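Local coordinates for protein thermosome subunit (Methanococcoides burtonii, PDB 3AQ1) that probably acts as a group II chaperonin subunit, binding unfolded proteins and using ATP binding and hydrolysis to drive their folding, at residues 80-85 with 454-459; 229-234 with 254-259; 304-307 with 312-315. One frame throughout, in Å; residues are numbered along the deposited sequence.

Contact 1 (80-85 with 454-459)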
loop_
_atom_site.group_PDB
_atom_site.type_symbol
_atom_site.label_atom_id
_atom_site.label_comp_id
_atom_site.label_asym_id
_atom_site.label_seq_id
_atom_site.Cartn_x
_atom_site.Cartn_y
_atom_site.Cartn_z
ATOM N N HIS A 80 -12.702 25.071 10.513
ATOM C CA HIS A 80 -13.192 25.581 9.247
ATOM C C HIS A 80 -12.004 25.716 8.289
ATOM O O HIS A 80 -12.104 25.427 7.091
ATOM C CB HIS A 80 -13.916 26.915 9.474
ATOM C CG HIS A 80 -14.634 27.435 8.270
ATOM N ND1 HIS A 80 -14.946 28.771 8.111
ATOM C CD2 HIS A 80 -15.097 26.807 7.163
ATOM C CE1 HIS A 80 -15.570 28.941 6.959
ATOM N NE2 HIS A 80 -15.673 27.767 6.364
ATOM N N ALA A 81 -10.864 26.124 8.834
ATOM C CA ALA A 81 -9.646 26.222 8.043
ATOM C C ALA A 81 -9.290 24.876 7.438
ATOM O O ALA A 81 -9.117 24.765 6.233
ATOM C CB ALA A 81 -8.501 26.743 8.886
ATOM N N ALA A 82 -9.188 23.851 8.277
ATOM C CA ALA A 82 -8.827 22.514 7.813
ATOM C C ALA A 82 -9.746 22.035 6.705
ATOM O O ALA A 82 -9.305 21.414 5.742
ATOM C CB ALA A 82 -8.849 21.532 8.953
ATOM N N GLU A 83 -11.030 22.319 6.850
ATOM C CA GLU A 83 -12.010 21.886 5.867
ATOM C C GLU A 83 -11.860 22.671 4.561
ATOM O O GLU A 83 -12.009 22.120 3.463
ATOM C CB GLU A 83 -13.424 21.986 6.449
ATOM C CG GLU A 83 -13.673 20.970 7.569
ATOM C CD GLU A 83 -14.851 21.322 8.467
ATOM O OE1 GLU A 83 -15.381 22.452 8.350
ATOM O OE2 GLU A 83 -15.233 20.464 9.299
ATOM N N LYS A 84 -11.538 23.954 4.688
ATOM C CA LYS A 84 -11.258 24.782 3.522
ATOM C C LYS A 84 -9.967 24.370 2.799
ATOM O O LYS A 84 -9.807 24.648 1.620
ATOM C CB LYS A 84 -11.191 26.251 3.923
ATOM C CG LYS A 84 -11.216 27.198 2.747
ATOM C CD LYS A 84 -12.448 26.972 1.870
ATOM C CE LYS A 84 -12.454 27.917 0.664
ATOM N NZ LYS A 84 -13.277 27.405 -0.468
ATOM N N CYS A 85 -9.044 23.717 3.503
ATOM C CA CYS A 85 -7.822 23.222 2.868
ATOM C C CYS A 85 -8.139 22.015 2.000
ATOM O O CYS A 85 -7.534 21.822 0.950
ATOM C CB CYS A 85 -6.747 22.855 3.903
ATOM S SG CYS A 85 -5.848 24.270 4.616
ATOM N N GLN A 454 -4.618 13.886 5.783
ATOM C CA GLN A 454 -4.637 13.280 7.099
ATOM C C GLN A 454 -3.780 14.103 8.059
ATOM O O GLN A 454 -4.178 14.355 9.197
ATOM C CB GLN A 454 -4.176 11.828 7.047
ATOM C CG GLN A 454 -5.276 10.821 7.362
ATOM C CD GLN A 454 -5.030 9.453 6.721
ATOM O OE1 GLN A 454 -5.821 8.995 5.889
ATOM N NE2 GLN A 454 -3.925 8.801 7.101
ATOM N N ALA A 455 -2.611 14.539 7.594
ATOM C CA ALA A 455 -1.724 15.314 8.444
ATOM C C ALA A 455 -2.358 16.657 8.833
ATOM O O ALA A 455 -2.331 17.034 9.994
ATOM C CB ALA A 455 -0.379 15.513 7.784
ATOM N N ILE A 456 -2.941 17.368 7.874
ATOM C CA ILE A 456 -3.576 18.637 8.184
ATOM C C ILE A 456 -4.729 18.474 9.171
ATOM O O ILE A 456 -4.802 19.192 10.167
ATOM C CB ILE A 456 -4.049 19.369 6.930
ATOM C CG1 ILE A 456 -2.844 19.878 6.136
ATOM C CG2 ILE A 456 -4.937 20.544 7.308
ATOM C CD1 ILE A 456 -3.204 20.501 4.805
ATOM N N ASN A 457 -5.615 17.522 8.911
ATOM C CA ASN A 457 -6.727 17.260 9.824
ATOM C C ASN A 457 -6.272 16.801 11.224
ATOM O O ASN A 457 -6.884 17.144 12.233
ATOM C CB ASN A 457 -7.732 16.264 9.218
ATOM C CG ASN A 457 -8.446 16.818 7.980
ATOM O OD1 ASN A 457 -8.403 18.024 7.693
ATOM N ND2 ASN A 457 -9.113 15.931 7.244
ATOM N N ALA A 458 -5.195 16.033 11.292
ATOM C CA ALA A 458 -4.719 15.580 12.589
ATOM C C ALA A 458 -4.113 16.741 13.384
ATOM O O ALA A 458 -4.348 16.875 14.578
ATOM C CB ALA A 458 -3.718 14.418 12.435
ATOM N N ALA A 459 -3.340 17.588 12.720
ATOM C CA ALA A 459 -2.773 18.739 13.393
ATOM C C ALA A 459 -3.900 19.587 13.955
ATOM O O ALA A 459 -3.868 19.997 15.109
ATOM C CB ALA A 459 -1.924 19.545 12.444
#
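A first torsion of -65° at Asn457 sets its CG beside the backbone N and anti to the carbonyl carbon, which swings the amide oxygen across to Ala82: OD1 of Asn457 comes 3.8 Å from CB of Ala82. No hydrogen bond crosses here; the carboxamide simply lies against a methyl group at the margin of the interface. Ile456 supplies the apolar part. With its chi2 anti at 174°, CD1 is carried out along an extended branch to stand 4.3 Å from CB of Cys85, while its other branch, CG2, lies 4.4 Å from CB of Ala82. Both helices, 71-92 and 449-467, belong to the helical equatorial domain of the chaperonin fold, built from the two ends of the chain; their segments 80-85 and 454-459 run antiparallel, at 173°, with axes 9.6 Å apart at closest approach. The backbones come nearest at Ala82 and Asn457, whose CA atoms are 6.0 Å apart, an approach in keeping with the small methyl of the alanine. Phe391 of helix 383-394 touches both Cys85 and Ile456, and helix 364-378 adds Leu373 against Cys85 and Leu369 against Ile456.

Contact 2 (229-234 with 254-259); sequences EMAEKV and YYIEKA
Ala231 and Ile256 mark the place where two neighbouring helices of a beta-alpha-beta arrangement come together. Strands 184-193, 241-244 and 262-264 run parallel in one sheet, with helices 226-235 and 250-258 as the connections between them, so the pair packs side by side in the apical domain of the chaperonin fold. Segments 229-234 and 254-258 point in similar directions, crossing at -35° with axes 9.2 Å apart at closest approach.

The apolar contacts are made by Ala231 and Val234 against CB of Tyr255 and the CG1 and CD1 atoms of Ile256. The methyl of Ala231 faces two successive residues of the partner helix: its CB is 3.7 Å from CB of Tyr255 and 4.2 Å from CG1 of Ile256. One turn further on, CG1 of Val234 approaches CD1 of Ile256 at 4.4 Å, the isoleucine branch being extended to its end (chi2 179°). Val234 also rests on Leu191 and Leu193 of strand 184-193, which ties this side of the pair to the sheet.

The aromatic component is an edge contact and not a stack. Ala231 CB sits near the plane of the Tyr255 ring, beside its rim, with CD2 of Tyr255 4.0 Å away; neither face of the ring is turned to the methyl.

Polar groups take no part across the two segments, and no hydrogen bond passes between them. Lys233 forms a salt bridge with Asp288, and within the second helix Lys258 NZ makes a weak, long salt bridge to OE2 of Glu257, at 3.5 Å. The phenol of Tyr255 nevertheless ties back to the first helix, since its OH is hydrogen-bonded to NE of Arg228.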
loop_
_atom_site.group_PDB
_atom_site.type_symbol
_atom_site.label_atom_id
_atom_site.label_comp_id
_atom_site.label_asym_id
_atom_site.label_seq_id
_atom_site.Cartn_x
_atom_site.Cartn_y
_atom_site.Cartn_z
ATOM N N GLU A 229 -9.068 -44.171 9.544
ATOM C CA GLU A 229 -10.140 -43.261 9.928
ATOM C C GLU A 229 -9.750 -41.774 9.879
ATOM O O GLU A 229 -10.577 -40.917 9.564
ATOM C CB GLU A 229 -10.692 -43.634 11.303
ATOM C CG GLU A 229 -11.382 -44.978 11.314
ATOM C CD GLU A 229 -11.994 -45.299 12.657
ATOM O OE1 GLU A 229 -11.587 -44.655 13.654
ATOM O OE2 GLU A 229 -12.878 -46.188 12.713
ATOM N N MET A 230 -8.498 -41.458 10.193
ATOM C CA MET A 230 -8.046 -40.081 10.071
ATOM C C MET A 230 -8.061 -39.665 8.604
ATOM O O MET A 230 -8.686 -38.671 8.227
ATOM C CB MET A 230 -6.645 -39.945 10.635
ATOM C CG MET A 230 -6.087 -38.540 10.637
ATOM S SD MET A 230 -5.509 -38.214 12.292
ATOM C CE MET A 230 -7.070 -38.379 13.176
ATOM N N ALA A 231 -7.373 -40.440 7.774
ATOM C CA ALA A 231 -7.333 -40.158 6.349
ATOM C C ALA A 231 -8.739 -40.139 5.735
ATOM O O ALA A 231 -9.057 -39.273 4.917
ATOM C CB ALA A 231 -6.425 -41.153 5.631
ATOM N N GLU A 232 -9.587 -41.080 6.140
ATOM C CA GLU A 232 -10.920 -41.187 5.549
ATOM C C GLU A 232 -11.774 -39.923 5.752
ATOM O O GLU A 232 -12.588 -39.565 4.895
ATOM C CB GLU A 232 -11.651 -42.431 6.061
ATOM C CG GLU A 232 -12.984 -42.658 5.388
ATOM C CD GLU A 232 -12.841 -42.943 3.903
ATOM O OE1 GLU A 232 -11.764 -43.443 3.496
ATOM O OE2 GLU A 232 -13.811 -42.676 3.152
ATOM N N LYS A 233 -11.582 -39.241 6.875
ATOM C CA LYS A 233 -12.301 -37.994 7.109
ATOM C C LYS A 233 -11.872 -36.903 6.113
ATOM O O LYS A 233 -12.680 -36.071 5.716
ATOM C CB LYS A 233 -12.125 -37.528 8.558
ATOM C CG LYS A 233 -12.517 -38.580 9.597
ATOM C CD LYS A 233 -12.335 -38.073 11.016
ATOM C CE LYS A 233 -12.921 -39.031 12.038
ATOM N NZ LYS A 233 -12.483 -38.664 13.414
ATOM N N VAL A 234 -10.605 -36.915 5.703
ATOM C CA VAL A 234 -10.143 -36.000 4.668
ATOM C C VAL A 234 -10.685 -36.447 3.317
ATOM O O VAL A 234 -11.198 -35.632 2.542
ATOM C CB VAL A 234 -8.589 -35.907 4.588
ATOM C CG1 VAL A 234 -8.174 -35.092 3.386
ATOM C CG2 VAL A 234 -8.001 -35.307 5.864
ATOM N N TYR A 254 -0.614 -42.217 2.268
ATOM C CA TYR A 254 -0.817 -43.337 1.353
ATOM C C TYR A 254 -2.290 -43.489 0.926
ATOM O O TYR A 254 -2.592 -43.643 -0.256
ATOM C CB TYR A 254 -0.286 -44.635 1.968
ATOM C CG TYR A 254 -0.559 -45.851 1.118
ATOM C CD1 TYR A 254 0.086 -46.026 -0.093
ATOM C CD2 TYR A 254 -1.479 -46.820 1.522
ATOM C CE1 TYR A 254 -0.164 -47.126 -0.876
ATOM C CE2 TYR A 254 -1.734 -47.923 0.746
ATOM C CZ TYR A 254 -1.074 -48.076 -0.458
ATOM O OH TYR A 254 -1.310 -49.176 -1.255
ATOM N N TYR A 255 -3.195 -43.434 1.898
ATOM C CA TYR A 255 -4.633 -43.474 1.644
ATOM C C TYR A 255 -5.116 -42.280 0.836
ATOM O O TYR A 255 -5.911 -42.429 -0.098
ATOM C CB TYR A 255 -5.395 -43.549 2.969
ATOM C CG TYR A 255 -5.081 -44.803 3.738
ATOM C CD1 TYR A 255 -4.958 -46.024 3.087
ATOM C CD2 TYR A 255 -4.914 -44.775 5.110
ATOM C CE1 TYR A 255 -4.664 -47.182 3.782
ATOM C CE2 TYR A 255 -4.624 -45.929 5.817
ATOM C CZ TYR A 255 -4.499 -47.125 5.147
ATOM O OH TYR A 255 -4.207 -48.266 5.852
ATOM N N ILE A 256 -4.637 -41.097 1.211
ATOM C CA ILE A 256 -4.998 -39.870 0.524
ATOM C C ILE A 256 -4.490 -39.959 -0.901
ATOM O O ILE A 256 -5.194 -39.639 -1.859
ATOM C CB ILE A 256 -4.404 -38.637 1.234
ATOM C CG1 ILE A 256 -4.983 -38.523 2.642
ATOM C CG2 ILE A 256 -4.703 -37.368 0.459
ATOM C CD1 ILE A 256 -4.446 -37.367 3.412
ATOM N N GLU A 257 -3.259 -40.426 -1.025
ATOM C CA GLU A 257 -2.636 -40.612 -2.321
ATOM C C GLU A 257 -3.423 -41.603 -3.174
ATOM O O GLU A 257 -3.688 -41.351 -4.358
ATOM C CB GLU A 257 -1.207 -41.102 -2.131
ATOM C CG GLU A 257 -0.502 -41.375 -3.408
ATOM C CD GLU A 257 -0.642 -42.797 -3.838
ATOM O OE1 GLU A 257 -0.240 -43.691 -3.065
ATOM O OE2 GLU A 257 -1.145 -43.018 -4.957
ATOM N N LYS A 258 -3.800 -42.728 -2.575
ATOM C CA LYS A 258 -4.552 -43.737 -3.313
ATOM C C LYS A 258 -5.916 -43.215 -3.767
ATOM O O LYS A 258 -6.401 -43.606 -4.820
ATOM C CB LYS A 258 -4.642 -45.077 -2.556
ATOM C CG LYS A 258 -3.403 -45.994 -2.748
ATOM C CD LYS A 258 -3.168 -46.296 -4.237
ATOM C CE LYS A 258 -1.753 -46.773 -4.550
ATOM N NZ LYS A 258 -1.304 -46.350 -5.927
ATOM N N ALA A 259 -6.505 -42.300 -3.005
ATOM C CA ALA A 259 -7.755 -41.668 -3.421
ATOM C C ALA A 259 -7.623 -40.613 -4.552
ATOM O O ALA A 259 -8.611 -39.996 -4.948
ATOM C CB ALA A 259 -8.498 -41.081 -2.197
#

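Contact 3 (304-307 with 312-315); sequences KEVR and TYVT
Lys304 lies across one face of Tyr313, and this is the close-packed half of the contact. The aliphatic chain of the lysine crosses the tyrosine at about a right angle: CB stands 3.4 Å from CE2 of Tyr313, and CD sits over the middle of the ring, 3.9 Å from its centroid and only 9° off the normal, a CH-pi contact. A first torsion of -75° at Lys304 puts CG beside the backbone N, and the extended chain beyond it passes over the ring. The two residues are diagonal neighbours on one face of the beta hairpin formed by strands 300-305 and 310-317: Lys304 is hydrogen-bonded through its backbone to Met311, and Tyr313 to Glu302. On the opposite side of the strand, Thr312 OG1 bonds to Lys174 O and Tyr262 OH.

The other half is looser. Val306, poorly ordered, touches the phenol only through CG2, 3.6 Å from OH of Tyr313. Lys304 is exposed, and its NZ climbs away from the face, 5.7 Å from the centroid of the Tyr313 ring. Were a serine to replace Tyr313, the methylenes of Lys304 would probably lose the surface they lie on and be freer to turn. Cohesion between these side chains therefore comes mainly from dispersion and CH-pi contact, the ammonium adding at most a weak cation-pi attraction.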
loop_
_atom_site.group_PDB
_atom_site.type_symbol
_atom_site.label_atom_id
_atom_site.label_comp_id
_atom_site.label_asym_id
_atom_site.label_seq_id
_atom_site.Cartn_x
_atom_site.Cartn_y
_atom_site.Cartn_z
ATOM N N LYS A 304 4.507 -27.374 -10.985
ATOM C CA LYS A 304 5.376 -27.041 -12.112
ATOM C C LYS A 304 6.820 -27.160 -11.682
ATOM O O LYS A 304 7.150 -26.924 -10.513
ATOM C CB LYS A 304 5.128 -25.622 -12.632
ATOM C CG LYS A 304 3.859 -25.439 -13.449
ATOM C CD LYS A 304 3.916 -24.151 -14.278
ATOM C CE LYS A 304 3.096 -24.282 -15.569
ATOM N NZ LYS A 304 3.426 -23.219 -16.570
ATOM N N GLU A 305 7.682 -27.525 -12.626
ATOM C CA GLU A 305 9.121 -27.462 -12.388
ATOM C C GLU A 305 9.727 -26.117 -12.852
ATOM O O GLU A 305 9.759 -25.814 -14.044
ATOM C CB GLU A 305 9.821 -28.660 -13.038
ATOM C CG GLU A 305 11.128 -29.045 -12.365
ATOM C CD GLU A 305 11.362 -30.544 -12.348
ATOM O OE1 GLU A 305 10.484 -31.288 -12.834
ATOM O OE2 GLU A 305 12.421 -30.979 -11.840
ATOM N N VAL A 306 10.151 -25.296 -11.891
ATOM C CA VAL A 306 10.977 -24.115 -12.163
ATOM C C VAL A 306 12.175 -24.219 -11.230
ATOM O O VAL A 306 12.020 -24.160 -10.011
ATOM C CB VAL A 306 10.223 -22.783 -11.934
ATOM C CG1 VAL A 306 11.194 -21.582 -12.011
ATOM C CG2 VAL A 306 9.091 -22.638 -12.943
ATOM N N ARG A 307 13.367 -24.377 -11.801
ATOM C CA ARG A 307 14.497 -24.947 -11.057
ATOM C C ARG A 307 14.878 -24.342 -9.706
ATOM O O ARG A 307 14.538 -23.202 -9.373
ATOM C CB ARG A 307 15.735 -25.147 -11.938
ATOM C CG ARG A 307 15.931 -26.605 -12.327
ATOM C CD ARG A 307 17.311 -26.882 -12.893
ATOM N NE ARG A 307 17.351 -28.188 -13.548
ATOM C CZ ARG A 307 18.417 -28.692 -14.164
ATOM N NH1 ARG A 307 19.551 -28.004 -14.206
ATOM N NH2 ARG A 307 18.347 -29.889 -14.735
ATOM N N THR A 312 3.900 -25.241 -6.248
ATOM C CA THR A 312 2.476 -25.492 -6.483
ATOM C C THR A 312 1.710 -24.275 -7.004
ATOM O O THR A 312 1.516 -23.313 -6.277
ATOM C CB THR A 312 1.786 -26.007 -5.228
ATOM O OG1 THR A 312 2.293 -27.304 -4.910
ATOM C CG2 THR A 312 0.301 -26.127 -5.469
ATOM N N TYR A 313 1.282 -24.328 -8.266
ATOM C CA TYR A 313 0.488 -23.256 -8.882
ATOM C C TYR A 313 -1.044 -23.469 -8.722
ATOM O O TYR A 313 -1.578 -24.517 -9.073
ATOM C CB TYR A 313 0.829 -23.131 -10.372
ATOM C CG TYR A 313 2.217 -22.616 -10.691
ATOM C CD1 TYR A 313 2.395 -21.396 -11.341
ATOM C CD2 TYR A 313 3.351 -23.352 -10.367
ATOM C CE1 TYR A 313 3.652 -20.926 -11.642
ATOM C CE2 TYR A 313 4.624 -22.879 -10.664
ATOM C CZ TYR A 313 4.763 -21.674 -11.303
ATOM O OH TYR A 313 6.021 -21.208 -11.601
ATOM N N VAL A 314 -1.732 -22.466 -8.191
ATOM C CA VAL A 314 -3.185 -22.481 -8.063
ATOM C C VAL A 314 -3.778 -21.355 -8.922
ATOM O O VAL A 314 -3.859 -20.224 -8.488
ATOM C CB VAL A 314 -3.598 -22.284 -6.595
ATOM C CG1 VAL A 314 -5.083 -22.358 -6.450
ATOM C CG2 VAL A 314 -2.935 -23.327 -5.725
ATOM N N THR A 315 -4.172 -21.673 -10.151
ATOM C CA THR A 315 -4.671 -20.675 -11.099
ATOM C C THR A 315 -6.168 -20.833 -11.405
ATOM O O THR A 315 -6.796 -21.830 -11.049
ATOM C CB THR A 315 -3.912 -20.747 -12.432
ATOM O OG1 THR A 315 -4.085 -22.040 -13.007
ATOM C CG2 THR A 315 -2.448 -20.536 -12.213
#

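Contact 1 joins helices from near the two ends of the modelled chain, and contacts 2 and 3 are both nested within the long excursion it closes. They lie across the chain's centre from it, their centres about 61 Å and 50 Å from that of contact 1. Contacts 2 and 3 follow in series and are closer neighbours, with centres about 24 Å and nearest atoms about 13 Å apart; contact 3 lies in a mixed sheet, and the helices of contact 2 are the crossovers between its strands 184-193, 241-244 and 262-264. In this family ATP binds in the equatorial domain, so its site probably lies on the side of contact 1, far from the others.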